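Local structure of glutathione S-transferase (Bombyx mori, 5ZFG) at residues B[20-25]-B[195-200]; B[82-87]-B[154-159]; B[97-102]-B[160-165]. The protein metabolises the insecticide diazinon and belongs to the glutathione S-transferase superfamily, whose members generally conjugate glutathione to electrophilic compounds. All coordinates share one frame; numbering follows the deposited sequence. Where two conformers were deposited one is given.

Along the chain the six segments run 20-25, 82-87, 97-102, 154-159, 160-165 and 195-200, so contact 1 spans the other two, while contacts 2 and 3 interleave and their second segments, 154-159 and 160-165, adjoin in the sequence. The three centres lie 12 to 16 Å apart, contact 3 being the most central. Contact 1 sets helix 12-23 of the thioredoxin-like N-terminal domain against helix 195-208 of the helical C-terminal domain. Contact 2 joins the loops preceding helices 89-114 and 160-172, and contact 3 packs those two helices together. Side chains of all three meet, with L156 and F161 lying between them, so apolar packing runs on from the domain interface into the helical core.

Contact 1 of 3, residues B[20-25]-B[195-200]; sequences ALVALE and PDLWKI
V22 reaches from the last turn of helix 12-23 toward the start of helix 195-208 and takes part in three of the four residue pairs. Its CB already touches the leucine opposite, at 4.1 Å from L197 CD2. From there the branch divides. CG1, anti to the backbone N (chi1 169°), comes closer to the same methyl, 3.7 Å from L197 CD2, the two side chains lying alongside with their tips pointing opposite ways. CG2 turns instead to the next turn of the other helix and rests 4.1 Å from I200 CD1. A beta-branched valine suits this place because its fork fits between two residues three apart on one helix face. One residue on, the small A23 lets the second leucine branch approach, with A23 CB 4.1 Å from L197 CD1; that CD1 also packs on F161 and L156, deeper in the protein. At the outer rim a water donates to V22 O, and to D196 OD2 in the conformer given; since D196 has two, this bridge is doubtful as a lasting link. Beyond the apolar patch, L197 O accepts a hydrogen bond from Q19 NE2, tying the same helices by a polar link. The small, half-exposed seam is part of the domain interface of the glutathione transferase fold, where a helix of the thioredoxin-like domain lies against the all-helical C-terminal domain.

Contact 2 of 3, residues B[82-87]-B[154-159]; sequences SPLYPQ and NHLTIA
L84 and I158 are brought together by their first torsions: L84 CG lies anti to its backbone N (chi1 -157°), which places it beside I158 CG2, and I158 CG1 stands between its backbone N and carbonyl carbon (chi1 57°), leaving CG2 facing the leucine. The two side chains cross at about a right angle, L84 CG being 3.9 Å from I158 CG2. L84 CD1 meets the other loop two residues earlier, 4.0 Å from L156 CD2. At the far end of the isoleucine, CD1 sits over a face of the Y85 ring, 4.0 Å from its centroid, a CH-pi contact; the ring also makes a cation-pi pair with R92, and its hydroxyl bonds to N96 OD1. The backbones also join directly: I158 N donates to L84 O at 2.8 Å, with an N-H...O angle of 155°. That carbonyl is presented by a type I turn from S82 to Y85, steadied by an ST turn in which L84 N donates to S82 OG at 3.0 Å. Nearer solvent, H155 NE2 makes a short but weak, bent bond of 2.8 Å to P83 O, which lies at the edge of the imidazole. T157 stands just before the turn into helix 160-172, its OG1 accepting weakly from A159 N while T157 N donates to D160 OD2. The chemistry thus differs along the seam: L84 O and I158 N satisfy each other where side chains bury them, while the bent H155 bond, at the more exposed end, is the weaker of the two.

Contact 3 of 3, residues B[97-102]-B[160-165]; sequences HRLCFN and DFPLIN
R98 touches L163 with the base of its side chain alone, CB lying 4.2 Å from L163 CD1. The rest of the arginine leads away to helix 126-146, where its guanidinium makes a cation-pi pair with Y142. L99, one step round the helix, brings a branch end across: its CG lies anti to the carbonyl carbon (chi1 -72°), and its CD2 rests 3.7 Å from P162 CG, the two side chains meeting at a slant. Proline is well tolerated in the first turn of a helix, where few amides have a partner within the helix, and its compact ring gives a firm apolar surface. The two helices run nearly parallel, their axes 9.1 Å apart at closest approach and inclined by 29°, and they form part of the helical bundle of the glutathione transferase C-terminal domain, in which helix 160-172 is a core element. C100 faces the other way and packs on E66 of the second subunit, so this helix serves the dimer interface as well. F101 next offers its ring to the leucine, with CD2 at 4.1 Å from L163 CD2, the side chains crossing at about a right angle; L139 and V138 also pack on the phenylalanine. N102 has its CB directed toward helix 160-172, near the closest backbone approach, where its CA and that of L163 are 6.1 Å apart. Its CG stands 3.7 Å from P162 CB, and its CB lies 3.8 Å from L163 CD2. An alanine here would keep the CB contact but would probably leave a gap beside P162 CB and L163 CD2 where the amide had stood. On the partner helix, P162 O accepts from S166 OG, which satisfies that buried carbonyl beside the asparagine.

Contact 1 of 3, residues B[20-25]-B[195-200]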
ATOM      1  N   ALA B  20     -15.593   6.626  -3.245  1.00  8.65           N
ATOM      2  CA  ALA B  20     -15.496   7.076  -1.861  1.00  8.55           C
ATOM      3  C   ALA B  20     -15.993   8.516  -1.695  1.00  8.88           C
ATOM      4  O   ALA B  20     -16.726   8.823  -0.746  1.00 10.09           O
ATOM      5  CB  ALA B  20     -14.055   6.952  -1.362  1.00  6.87           C
ATOM      6  N   LEU B  21     -15.567   9.422  -2.585  1.00  7.26           N
ATOM      7  CA  LEU B  21     -16.011  10.811  -2.492  1.00  9.95           C
ATOM      8  C   LEU B  21     -17.525  10.905  -2.614  1.00 11.21           C
ATOM      9  O   LEU B  21     -18.166  11.664  -1.877  1.00 10.71           O
ATOM     10  CB  LEU B  21     -15.339  11.660  -3.569  1.00  8.92           C
ATOM     11  CG  LEU B  21     -13.850  11.981  -3.376  1.00  5.77           C
ATOM     12  CD1 LEU B  21     -13.227  12.337  -4.724  1.00  5.47           C
ATOM     13  CD2 LEU B  21     -13.647  13.106  -2.345  1.00  9.12           C
ATOM     14  N   VAL B  22     -18.109  10.120  -3.522  1.00 11.90           N
ATOM     15  CA  VAL B  22     -19.560  10.124  -3.705  1.00 12.22           C
ATOM     16  C   VAL B  22     -20.257   9.520  -2.493  1.00 13.74           C
ATOM     17  O   VAL B  22     -21.230  10.087  -1.977  1.00 14.94           O
ATOM     18  CB  VAL B  22     -19.919   9.388  -5.014  1.00 12.94           C
ATOM     19  CG1 VAL B  22     -21.422   9.117  -5.117  1.00 12.94           C
ATOM     20  CG2 VAL B  22     -19.424  10.184  -6.213  1.00  9.45           C
ATOM     21  N   ALA B  23     -19.755   8.381  -1.997  1.00 12.01           N
ATOM     22  CA  ALA B  23     -20.376   7.738  -0.837  1.00 12.42           C
ATOM     23  C   ALA B  23     -20.329   8.637   0.391  1.00 16.75           C
ATOM     24  O   ALA B  23     -21.267   8.654   1.202  1.00 17.96           O
ATOM     25  CB  ALA B  23     -19.690   6.409  -0.544  1.00 12.96           C
ATOM     26  N   LEU B  24     -19.254   9.397   0.543  1.00  9.92           N
ATOM     27  CA  LEU B  24     -19.089  10.278   1.692  1.00 13.77           C
ATOM     28  C   LEU B  24     -19.757  11.629   1.494  1.00 14.27           C
ATOM     29  O   LEU B  24     -19.754  12.447   2.425  1.00 13.28           O
ATOM     30  CB  LEU B  24     -17.604  10.482   1.988  1.00 11.95           C
ATOM     31  CG  LEU B  24     -16.912   9.229   2.534  1.00 16.30           C
ATOM     32  CD1 LEU B  24     -15.442   9.523   2.793  1.00 17.30           C
ATOM     33  CD2 LEU B  24     -17.603   8.776   3.797  1.00 20.29           C
ATOM     34  N   GLU B  25     -20.316  11.876   0.307  1.00 13.30           N
ATOM     35  CA  GLU B  25     -20.950  13.150  -0.021  1.00 13.74           C
ATOM     36  C   GLU B  25     -19.977  14.320   0.113  1.00 13.31           C
ATOM     37  O   GLU B  25     -20.345  15.401   0.567  1.00 15.27           O
ATOM     38  CB  GLU B  25     -22.195  13.378   0.846  1.00 21.45           C
ATOM     39  CG  GLU B  25     -23.075  12.147   0.956  1.00 24.00           C
ATOM     40  CD  GLU B  25     -24.425  12.453   1.580  1.00 29.34           C
ATOM     41  OE1 GLU B  25     -24.558  12.321   2.813  1.00 30.54           O
ATOM     42  OE2 GLU B  25     -25.339  12.848   0.830  1.00 34.82           O
ATOM     43  N   PRO B 195     -26.274   0.933  -6.305  1.00 17.02           N
ATOM     44  CA  PRO B 195     -26.285   1.096  -7.770  1.00 15.61           C
ATOM     45  C   PRO B 195     -25.635   2.383  -8.254  1.00 10.92           C
ATOM     46  O   PRO B 195     -25.070   2.398  -9.353  1.00 13.58           O
ATOM     47  CB  PRO B 195     -27.786   1.051  -8.115  1.00 21.33           C
ATOM     48  CG  PRO B 195     -28.480   1.456  -6.858  1.00 21.32           C
ATOM     49  CD  PRO B 195     -27.635   0.893  -5.738  1.00 20.21           C
ATOM     50  N   ASP B 196     -25.742   3.474  -7.490  1.00 16.80           N
ATOM     51  CA  ASP B 196     -25.086   4.722  -7.870  0.52 17.15           C
ATOM     52  C   ASP B 196     -23.569   4.563  -7.907  1.00 16.84           C
ATOM     53  O   ASP B 196     -22.902   5.052  -8.828  1.00 14.49           O
ATOM     54  CB  ASP B 196     -25.478   5.831  -6.893  0.52 19.15           C
ATOM     55  CG  ASP B 196     -25.121   5.492  -5.442  0.52 18.65           C
ATOM     56  OD1 ASP B 196     -25.370   4.339  -5.009  0.52 18.43           O
ATOM     57  OD2 ASP B 196     -24.579   6.376  -4.739  0.52 23.10           O
ATOM     58  N   LEU B 197     -23.008   3.878  -6.916  1.00 11.70           N
ATOM     59  CA  LEU B 197     -21.565   3.644  -6.900  1.00 13.93           C
ATOM     60  C   LEU B 197     -21.153   2.685  -8.006  1.00 15.42           C
ATOM     61  O   LEU B 197     -20.129   2.894  -8.675  1.00 13.13           O
ATOM     62  CB  LEU B 197     -21.154   3.105  -5.537  1.00  9.92           C
ATOM     63  CG  LEU B 197     -21.505   4.010  -4.347  1.00 10.28           C
ATOM     64  CD1 LEU B 197     -20.925   3.441  -3.041  1.00 10.88           C
ATOM     65  CD2 LEU B 197     -21.029   5.454  -4.597  1.00 10.25           C
ATOM     66  N   TRP B 198     -21.940   1.633  -8.225  1.00 11.97           N
ATOM     67  CA  TRP B 198     -21.611   0.698  -9.292  1.00 13.52           C
ATOM     68  C   TRP B 198     -21.659   1.380 -10.655  1.00 16.01           C
ATOM     69  O   TRP B 198     -20.888   1.026 -11.550  1.00 11.20           O
ATOM     70  CB  TRP B 198     -22.539  -0.531  -9.255  1.00 14.71           C
ATOM     71  CG  TRP B 198     -22.375  -1.321 -10.507  1.00 12.91           C
ATOM     72  CD1 TRP B 198     -23.255  -1.405 -11.551  1.00 21.69           C
ATOM     73  CD2 TRP B 198     -21.208  -2.052 -10.908  1.00 15.57           C
ATOM     74  NE1 TRP B 198     -22.719  -2.168 -12.561  1.00 18.56           N
ATOM     75  CE2 TRP B 198     -21.465  -2.579 -12.191  1.00 20.78           C
ATOM     76  CE3 TRP B 198     -19.977  -2.324 -10.300  1.00 13.84           C
ATOM     77  CZ2 TRP B 198     -20.539  -3.362 -12.875  1.00 21.24           C
ATOM     78  CZ3 TRP B 198     -19.059  -3.105 -10.983  1.00 16.32           C
ATOM     79  CH2 TRP B 198     -19.342  -3.609 -12.257  1.00 19.82           C
ATOM     80  N   LYS B 199     -22.519   2.397 -10.822  1.00 13.74           N
ATOM     81  CA  LYS B 199     -22.551   3.124 -12.092  1.00 14.62           C
ATOM     82  C   LYS B 199     -21.183   3.671 -12.467  1.00 11.88           C
ATOM     83  O   LYS B 199     -20.854   3.751 -13.655  1.00 11.63           O
ATOM     84  CB  LYS B 199     -23.550   4.281 -12.023  1.00 20.50           C
ATOM     85  CG  LYS B 199     -24.916   3.979 -12.601  1.00 34.47           C
ATOM     86  CD  LYS B 199     -25.678   5.273 -12.864  1.00 39.22           C
ATOM     87  CE  LYS B 199     -26.991   5.013 -13.584  1.00 45.07           C
ATOM     88  NZ  LYS B 199     -28.062   4.680 -12.604  1.00 42.41           N
ATOM     89  N   ILE B 200     -20.394   4.086 -11.473  1.00 11.82           N
ATOM     90  CA  ILE B 200     -19.039   4.575 -11.726  1.00  9.24           C
ATOM     91  C   ILE B 200     -18.166   3.449 -12.279  1.00  7.21           C
ATOM     92  O   ILE B 200     -17.439   3.631 -13.264  1.00  9.85           O
ATOM     93  CB  ILE B 200     -18.452   5.184 -10.435  1.00  7.09           C
ATOM     94  CG1 ILE B 200     -19.240   6.434 -10.027  1.00  8.95           C
ATOM     95  CG2 ILE B 200     -16.969   5.540 -10.624  1.00  9.34           C
ATOM     96  CD1 ILE B 200     -18.910   6.954  -8.633  1.00  9.52           C
TER
HETATM   97  O   HOH W   1     -24.047   8.408  -2.275  1.00 33.92           O

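Contact 2 of 3, residues B[82-87]-B[154-159]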
ATOM      1  N   SER B  82     -17.060   8.030  10.209  1.00 16.65           N
ATOM      2  CA  SER B  82     -17.851   7.191   9.311  1.00 16.25           C
ATOM      3  C   SER B  82     -17.431   5.723   9.406  1.00 16.40           C
ATOM      4  O   SER B  82     -16.236   5.416   9.477  1.00 13.20           O
ATOM      5  CB  SER B  82     -17.714   7.654   7.862  1.00 13.95           C
ATOM      6  OG  SER B  82     -18.291   6.700   6.978  1.00 14.60           O
ATOM      7  N   PRO B  83     -18.399   4.803   9.363  1.00 12.58           N
ATOM      8  CA  PRO B  83     -18.069   3.374   9.303  1.00 17.19           C
ATOM      9  C   PRO B  83     -17.387   2.965   8.011  1.00 13.77           C
ATOM     10  O   PRO B  83     -16.900   1.829   7.929  1.00 13.84           O
ATOM     11  CB  PRO B  83     -19.435   2.686   9.432  1.00 20.96           C
ATOM     12  CG  PRO B  83     -20.366   3.736   9.935  1.00 21.79           C
ATOM     13  CD  PRO B  83     -19.853   5.029   9.388  1.00 22.44           C
ATOM     14  N   LEU B  84     -17.346   3.839   7.004  1.00 13.69           N
ATOM     15  CA  LEU B  84     -16.592   3.530   5.791  1.00 10.90           C
ATOM     16  C   LEU B  84     -15.095   3.389   6.085  1.00 10.74           C
ATOM     17  O   LEU B  84     -14.376   2.771   5.296  1.00 11.09           O
ATOM     18  CB  LEU B  84     -16.824   4.615   4.737  1.00 12.96           C
ATOM     19  CG  LEU B  84     -16.621   4.316   3.253  1.00 15.51           C
ATOM     20  CD1 LEU B  84     -17.584   3.262   2.731  1.00 12.25           C
ATOM     21  CD2 LEU B  84     -16.780   5.577   2.440  1.00 19.98           C
ATOM     22  N   TYR B  85     -14.618   3.941   7.202  1.00 10.98           N
ATOM     23  CA  TYR B  85     -13.231   3.747   7.647  1.00  8.09           C
ATOM     24  C   TYR B  85     -13.229   3.732   9.168  1.00  6.86           C
ATOM     25  O   TYR B  85     -12.981   4.756   9.819  1.00  8.46           O
ATOM     26  CB  TYR B  85     -12.311   4.845   7.104  1.00  8.54           C
ATOM     27  CG  TYR B  85     -10.807   4.572   7.194  1.00  7.69           C
ATOM     28  CD1 TYR B  85     -10.303   3.274   7.238  1.00  9.67           C
ATOM     29  CD2 TYR B  85      -9.905   5.631   7.227  1.00  8.86           C
ATOM     30  CE1 TYR B  85      -8.920   3.030   7.320  1.00  9.65           C
ATOM     31  CE2 TYR B  85      -8.528   5.413   7.281  1.00  8.10           C
ATOM     32  CZ  TYR B  85      -8.036   4.109   7.337  1.00  6.52           C
ATOM     33  OH  TYR B  85      -6.665   3.928   7.411  1.00  6.18           O
ATOM     34  N   PRO B  86     -13.503   2.578   9.771  1.00 12.45           N
ATOM     35  CA  PRO B  86     -13.657   2.518  11.230  1.00 16.92           C
ATOM     36  C   PRO B  86     -12.425   3.006  11.972  1.00 14.92           C
ATOM     37  O   PRO B  86     -11.291   2.859  11.514  1.00 12.71           O
ATOM     38  CB  PRO B  86     -13.904   1.029  11.497  1.00 17.57           C
ATOM     39  CG  PRO B  86     -14.396   0.470  10.202  1.00 20.29           C
ATOM     40  CD  PRO B  86     -13.700   1.263   9.136  1.00 12.64           C
ATOM     41  N   GLN B  87     -12.662   3.565  13.156  1.00 15.54           N
ATOM     42  CA  GLN B  87     -11.585   4.074  13.994  1.00 19.73           C
ATOM     43  C   GLN B  87     -11.044   3.032  14.960  1.00 11.88           C
ATOM     44  O   GLN B  87      -9.928   3.197  15.455  1.00 17.41           O
ATOM     45  CB  GLN B  87     -12.060   5.304  14.776  1.00 23.59           C
ATOM     46  CG  GLN B  87     -12.483   6.450  13.876  1.00 24.82           C
ATOM     47  CD  GLN B  87     -13.111   7.599  14.641  1.00 31.67           C
ATOM     48  OE1 GLN B  87     -12.497   8.657  14.802  1.00 36.89           O
ATOM     49  NE2 GLN B  87     -14.343   7.400  15.109  1.00 31.78           N
ATOM     50  N   ASN B 154     -18.993  -6.327   8.057  1.00 21.75           N
ATOM     51  CA  ASN B 154     -20.351  -6.603   7.613  1.00 23.93           C
ATOM     52  C   ASN B 154     -21.031  -5.378   7.035  1.00 27.11           C
ATOM     53  O   ASN B 154     -22.243  -5.417   6.792  1.00 22.41           O
ATOM     54  CB  ASN B 154     -21.177  -7.168   8.767  1.00 24.13           C
ATOM     55  CG  ASN B 154     -21.071  -8.666   8.855  1.00 29.75           C
ATOM     56  OD1 ASN B 154     -20.995  -9.357   7.827  1.00 22.47           O
ATOM     57  ND2 ASN B 154     -21.058  -9.187  10.076  1.00 36.08           N
ATOM     58  N   HIS B 155     -20.273  -4.303   6.825  1.00 21.45           N
ATOM     59  CA  HIS B 155     -20.737  -3.110   6.139  1.00 17.77           C
ATOM     60  C   HIS B 155     -19.663  -2.667   5.154  1.00 18.04           C
ATOM     61  O   HIS B 155     -18.497  -3.068   5.255  1.00 14.76           O
ATOM     62  CB  HIS B 155     -21.048  -1.978   7.126  1.00 18.08           C
ATOM     63  CG  HIS B 155     -19.859  -1.529   7.911  1.00 18.46           C
ATOM     64  ND1 HIS B 155     -19.550  -2.039   9.153  1.00 26.65           N
ATOM     65  CD2 HIS B 155     -18.896  -0.621   7.627  1.00 17.16           C
ATOM     66  CE1 HIS B 155     -18.449  -1.463   9.602  1.00 19.60           C
ATOM     67  NE2 HIS B 155     -18.033  -0.598   8.694  1.00 21.93           N
ATOM     68  N   LEU B 156     -20.077  -1.825   4.209  1.00 19.74           N
ATOM     69  CA  LEU B 156     -19.165  -1.284   3.201  1.00 19.05           C
ATOM     70  C   LEU B 156     -18.071  -0.436   3.845  1.00 13.30           C
ATOM     71  O   LEU B 156     -18.332   0.342   4.771  1.00 12.96           O
ATOM     72  CB  LEU B 156     -19.951  -0.441   2.191  1.00 16.16           C
ATOM     73  CG  LEU B 156     -19.225  -0.013   0.903  1.00 11.57           C
ATOM     74  CD1 LEU B 156     -19.084  -1.175  -0.059  1.00 13.36           C
ATOM     75  CD2 LEU B 156     -19.898   1.177   0.226  1.00 16.85           C
ATOM     76  N   THR B 157     -16.826  -0.609   3.371  1.00 10.60           N
ATOM     77  CA  THR B 157     -15.709   0.238   3.790  1.00  8.27           C
ATOM     78  C   THR B 157     -14.900   0.644   2.560  1.00  5.30           C
ATOM     79  O   THR B 157     -15.108   0.130   1.459  1.00  9.05           O
ATOM     80  CB  THR B 157     -14.781  -0.457   4.800  1.00  7.69           C
ATOM     81  OG1 THR B 157     -14.144  -1.576   4.178  1.00  8.33           O
ATOM     82  CG2 THR B 157     -15.539  -0.935   6.049  1.00 12.28           C
ATOM     83  N   ILE B 158     -13.944   1.565   2.751  1.00  8.22           N
ATOM     84  CA  ILE B 158     -13.095   1.952   1.622  1.00  7.69           C
ATOM     85  C   ILE B 158     -12.292   0.768   1.090  1.00  8.06           C
ATOM     86  O   ILE B 158     -11.802   0.824  -0.034  1.00  8.20           O
ATOM     87  CB  ILE B 158     -12.135   3.126   1.957  1.00  5.33           C
ATOM     88  CG1 ILE B 158     -11.216   2.825   3.152  1.00  7.76           C
ATOM     89  CG2 ILE B 158     -12.903   4.464   2.129  1.00  5.78           C
ATOM     90  CD1 ILE B 158     -10.157   3.928   3.383  1.00  5.36           C
ATOM     91  N   ALA B 159     -12.127  -0.301   1.878  1.00  4.92           N
ATOM     92  CA  ALA B 159     -11.427  -1.478   1.370  1.00  5.34           C
ATOM     93  C   ALA B 159     -12.185  -2.128   0.219  1.00  7.85           C
ATOM     94  O   ALA B 159     -11.577  -2.790  -0.632  1.00  5.73           O
ATOM     95  CB  ALA B 159     -11.213  -2.488   2.501  1.00  8.33           C
TER

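Contact 3 of 3, residues B[97-102]-B[160-165]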
ATOM      1  N   HIS B  97      -5.321  -3.569   5.723  1.00  5.89           N
ATOM      2  CA  HIS B  97      -4.766  -4.762   5.102  1.00  5.12           C
ATOM      3  C   HIS B  97      -5.353  -4.984   3.715  1.00  6.65           C
ATOM      4  O   HIS B  97      -4.628  -5.246   2.745  1.00  5.55           O
ATOM      5  CB  HIS B  97      -5.036  -6.005   5.940  1.00  5.40           C
ATOM      6  CG  HIS B  97      -4.650  -7.239   5.199  1.00  7.43           C
ATOM      7  ND1 HIS B  97      -5.500  -7.872   4.319  1.00 10.48           N
ATOM      8  CD2 HIS B  97      -3.454  -7.864   5.083  1.00  7.44           C
ATOM      9  CE1 HIS B  97      -4.858  -8.866   3.730  1.00 11.56           C
ATOM     10  NE2 HIS B  97      -3.616  -8.886   4.181  1.00  8.78           N
ATOM     11  N   ARG B  98      -6.682  -4.911   3.611  1.00  7.70           N
ATOM     12  CA  ARG B  98      -7.323  -5.172   2.331  1.00  6.50           C
ATOM     13  C   ARG B  98      -6.899  -4.148   1.279  1.00  3.73           C
ATOM     14  O   ARG B  98      -6.764  -4.491   0.099  1.00  4.26           O
ATOM     15  CB  ARG B  98      -8.851  -5.203   2.501  1.00  6.54           C
ATOM     16  CG  ARG B  98      -9.396  -6.309   3.429  1.00  7.22           C
ATOM     17  CD  ARG B  98      -9.099  -7.728   2.945  1.00  8.67           C
ATOM     18  NE  ARG B  98      -9.819  -8.692   3.781  1.00 14.97           N
ATOM     19  CZ  ARG B  98      -9.347  -9.204   4.913  1.00 11.50           C
ATOM     20  NH1 ARG B  98      -8.134  -8.884   5.347  1.00  8.83           N
ATOM     21  NH2 ARG B  98     -10.094 -10.045   5.615  1.00 13.48           N
ATOM     22  N   LEU B  99      -6.636  -2.903   1.690  1.00  5.85           N
ATOM     23  CA  LEU B  99      -6.105  -1.906   0.766  1.00  4.67           C
ATOM     24  C   LEU B  99      -4.715  -2.307   0.274  1.00  6.35           C
ATOM     25  O   LEU B  99      -4.430  -2.263  -0.926  1.00  6.33           O
ATOM     26  CB  LEU B  99      -6.051  -0.534   1.449  1.00  4.56           C
ATOM     27  CG  LEU B  99      -7.399   0.166   1.698  1.00  5.01           C
ATOM     28  CD1 LEU B  99      -7.215   1.449   2.527  1.00  5.45           C
ATOM     29  CD2 LEU B  99      -8.125   0.493   0.357  1.00  5.65           C
ATOM     30  N   CYS B 100      -3.841  -2.710   1.201  1.00  5.88           N
ATOM     31  CA  CYS B 100      -2.499  -3.147   0.825  1.00  5.21           C
ATOM     32  C   CYS B 100      -2.548  -4.382  -0.068  1.00  4.20           C
ATOM     33  O   CYS B 100      -1.794  -4.484  -1.042  1.00  6.87           O
ATOM     34  CB  CYS B 100      -1.673  -3.449   2.082  1.00  4.30           C
ATOM     35  SG  CYS B 100      -1.216  -1.989   3.043  1.00  9.40           S
ATOM     36  N   PHE B 101      -3.431  -5.331   0.271  1.00  4.11           N
ATOM     37  CA  PHE B 101      -3.571  -6.577  -0.482  1.00  4.33           C
ATOM     38  C   PHE B 101      -4.009  -6.297  -1.915  1.00  6.58           C
ATOM     39  O   PHE B 101      -3.504  -6.911  -2.857  1.00  7.83           O
ATOM     40  CB  PHE B 101      -4.580  -7.489   0.238  1.00  5.86           C
ATOM     41  CG  PHE B 101      -5.097  -8.655  -0.608  1.00  6.53           C
ATOM     42  CD1 PHE B 101      -4.246  -9.652  -1.026  1.00  9.01           C
ATOM     43  CD2 PHE B 101      -6.449  -8.751  -0.933  1.00  7.06           C
ATOM     44  CE1 PHE B 101      -4.707 -10.729  -1.795  1.00  9.15           C
ATOM     45  CE2 PHE B 101      -6.929  -9.822  -1.706  1.00  9.25           C
ATOM     46  CZ  PHE B 101      -6.050 -10.810  -2.131  1.00 10.08           C
ATOM     47  N   ASN B 102      -4.911  -5.336  -2.109  1.00  5.61           N
ATOM     48  CA  ASN B 102      -5.267  -4.980  -3.480  1.00  5.51           C
ATOM     49  C   ASN B 102      -4.080  -4.400  -4.230  1.00  4.80           C
ATOM     50  O   ASN B 102      -3.825  -4.762  -5.385  1.00  7.76           O
ATOM     51  CB  ASN B 102      -6.430  -3.985  -3.516  1.00  3.90           C
ATOM     52  CG  ASN B 102      -6.896  -3.752  -4.931  1.00  7.08           C
ATOM     53  OD1 ASN B 102      -7.524  -4.626  -5.516  1.00  8.14           O
ATOM     54  ND2 ASN B 102      -6.565  -2.591  -5.503  1.00  5.40           N
ATOM     55  N   ASP B 160     -13.505  -1.933   0.156  1.00  9.11           N
ATOM     56  CA  ASP B 160     -14.289  -2.597  -0.879  1.00  8.36           C
ATOM     57  C   ASP B 160     -14.020  -2.026  -2.270  1.00  6.58           C
ATOM     58  O   ASP B 160     -13.946  -2.787  -3.237  1.00  8.73           O
ATOM     59  CB  ASP B 160     -15.772  -2.494  -0.550  1.00  8.74           C
ATOM     60  CG  ASP B 160     -16.152  -3.401   0.575  1.00  6.37           C
ATOM     61  OD1 ASP B 160     -16.155  -4.631   0.335  1.00 11.95           O
ATOM     62  OD2 ASP B 160     -16.383  -2.896   1.699  1.00 10.61           O
ATOM     63  N   PHE B 161     -13.889  -0.703  -2.392  1.00  6.92           N
ATOM     64  CA  PHE B 161     -13.835  -0.090  -3.720  1.00  4.53           C
ATOM     65  C   PHE B 161     -12.666  -0.583  -4.554  1.00  8.93           C
ATOM     66  O   PHE B 161     -12.894  -0.974  -5.712  1.00  6.65           O
ATOM     67  CB  PHE B 161     -13.828   1.445  -3.630  1.00  5.56           C
ATOM     68  CG  PHE B 161     -14.989   2.015  -2.880  1.00  6.56           C
ATOM     69  CD1 PHE B 161     -16.294   1.651  -3.199  1.00  7.30           C
ATOM     70  CD2 PHE B 161     -14.772   2.910  -1.836  1.00  8.94           C
ATOM     71  CE1 PHE B 161     -17.369   2.167  -2.472  1.00  8.03           C
ATOM     72  CE2 PHE B 161     -15.838   3.445  -1.116  1.00  7.82           C
ATOM     73  CZ  PHE B 161     -17.141   3.065  -1.437  1.00  9.55           C
ATOM     74  N   PRO B 162     -11.415  -0.609  -4.064  1.00  7.12           N
ATOM     75  CA  PRO B 162     -10.339  -1.111  -4.930  1.00  7.73           C
ATOM     76  C   PRO B 162     -10.551  -2.560  -5.321  1.00  4.59           C
ATOM     77  O   PRO B 162     -10.294  -2.918  -6.480  1.00  7.55           O
ATOM     78  CB  PRO B 162      -9.069  -0.895  -4.076  1.00  7.33           C
ATOM     79  CG  PRO B 162      -9.458   0.233  -3.126  1.00  8.96           C
ATOM     80  CD  PRO B 162     -10.884  -0.081  -2.798  1.00  7.13           C
ATOM     81  N   LEU B 163     -11.050  -3.399  -4.402  1.00  5.95           N
ATOM     82  CA  LEU B 163     -11.263  -4.798  -4.766  1.00  6.30           C
ATOM     83  C   LEU B 163     -12.418  -4.940  -5.752  1.00  6.80           C
ATOM     84  O   LEU B 163     -12.354  -5.764  -6.673  1.00  9.64           O
ATOM     85  CB  LEU B 163     -11.511  -5.638  -3.511  1.00  7.13           C
ATOM     86  CG  LEU B 163     -10.333  -5.664  -2.507  1.00  4.33           C
ATOM     87  CD1 LEU B 163     -10.776  -6.169  -1.134  1.00  7.04           C
ATOM     88  CD2 LEU B 163      -9.211  -6.529  -3.078  1.00  8.55           C
ATOM     89  N   ILE B 164     -13.469  -4.129  -5.588  1.00  6.00           N
ATOM     90  CA  ILE B 164     -14.581  -4.167  -6.541  1.00  9.38           C
ATOM     91  C   ILE B 164     -14.078  -3.838  -7.940  1.00  5.83           C
ATOM     92  O   ILE B 164     -14.351  -4.550  -8.913  1.00  6.37           O
ATOM     93  CB  ILE B 164     -15.699  -3.196  -6.118  1.00  6.00           C
ATOM     94  CG1 ILE B 164     -16.536  -3.788  -4.970  1.00  8.90           C
ATOM     95  CG2 ILE B 164     -16.558  -2.849  -7.356  1.00  8.82           C
ATOM     96  CD1 ILE B 164     -17.383  -4.985  -5.386  1.00 10.81           C
ATOM     97  N   ASN B 165     -13.310  -2.759  -8.057  1.00  8.63           N
ATOM     98  CA  ASN B 165     -12.855  -2.317  -9.365  1.00  5.31           C
ATOM     99  C   ASN B 165     -11.783  -3.228  -9.960  1.00 10.68           C
ATOM    100  O   ASN B 165     -11.683  -3.332 -11.188  1.00  9.77           O
ATOM    101  CB  ASN B 165     -12.392  -0.871  -9.252  1.00  6.28           C
ATOM    102  CG  ASN B 165     -13.560   0.060  -9.019  1.00  7.93           C
ATOM    103  OD1 ASN B 165     -14.530   0.033  -9.790  1.00 10.22           O
ATOM    104  ND2 ASN B 165     -13.503   0.865  -7.966  1.00  6.70           N
TER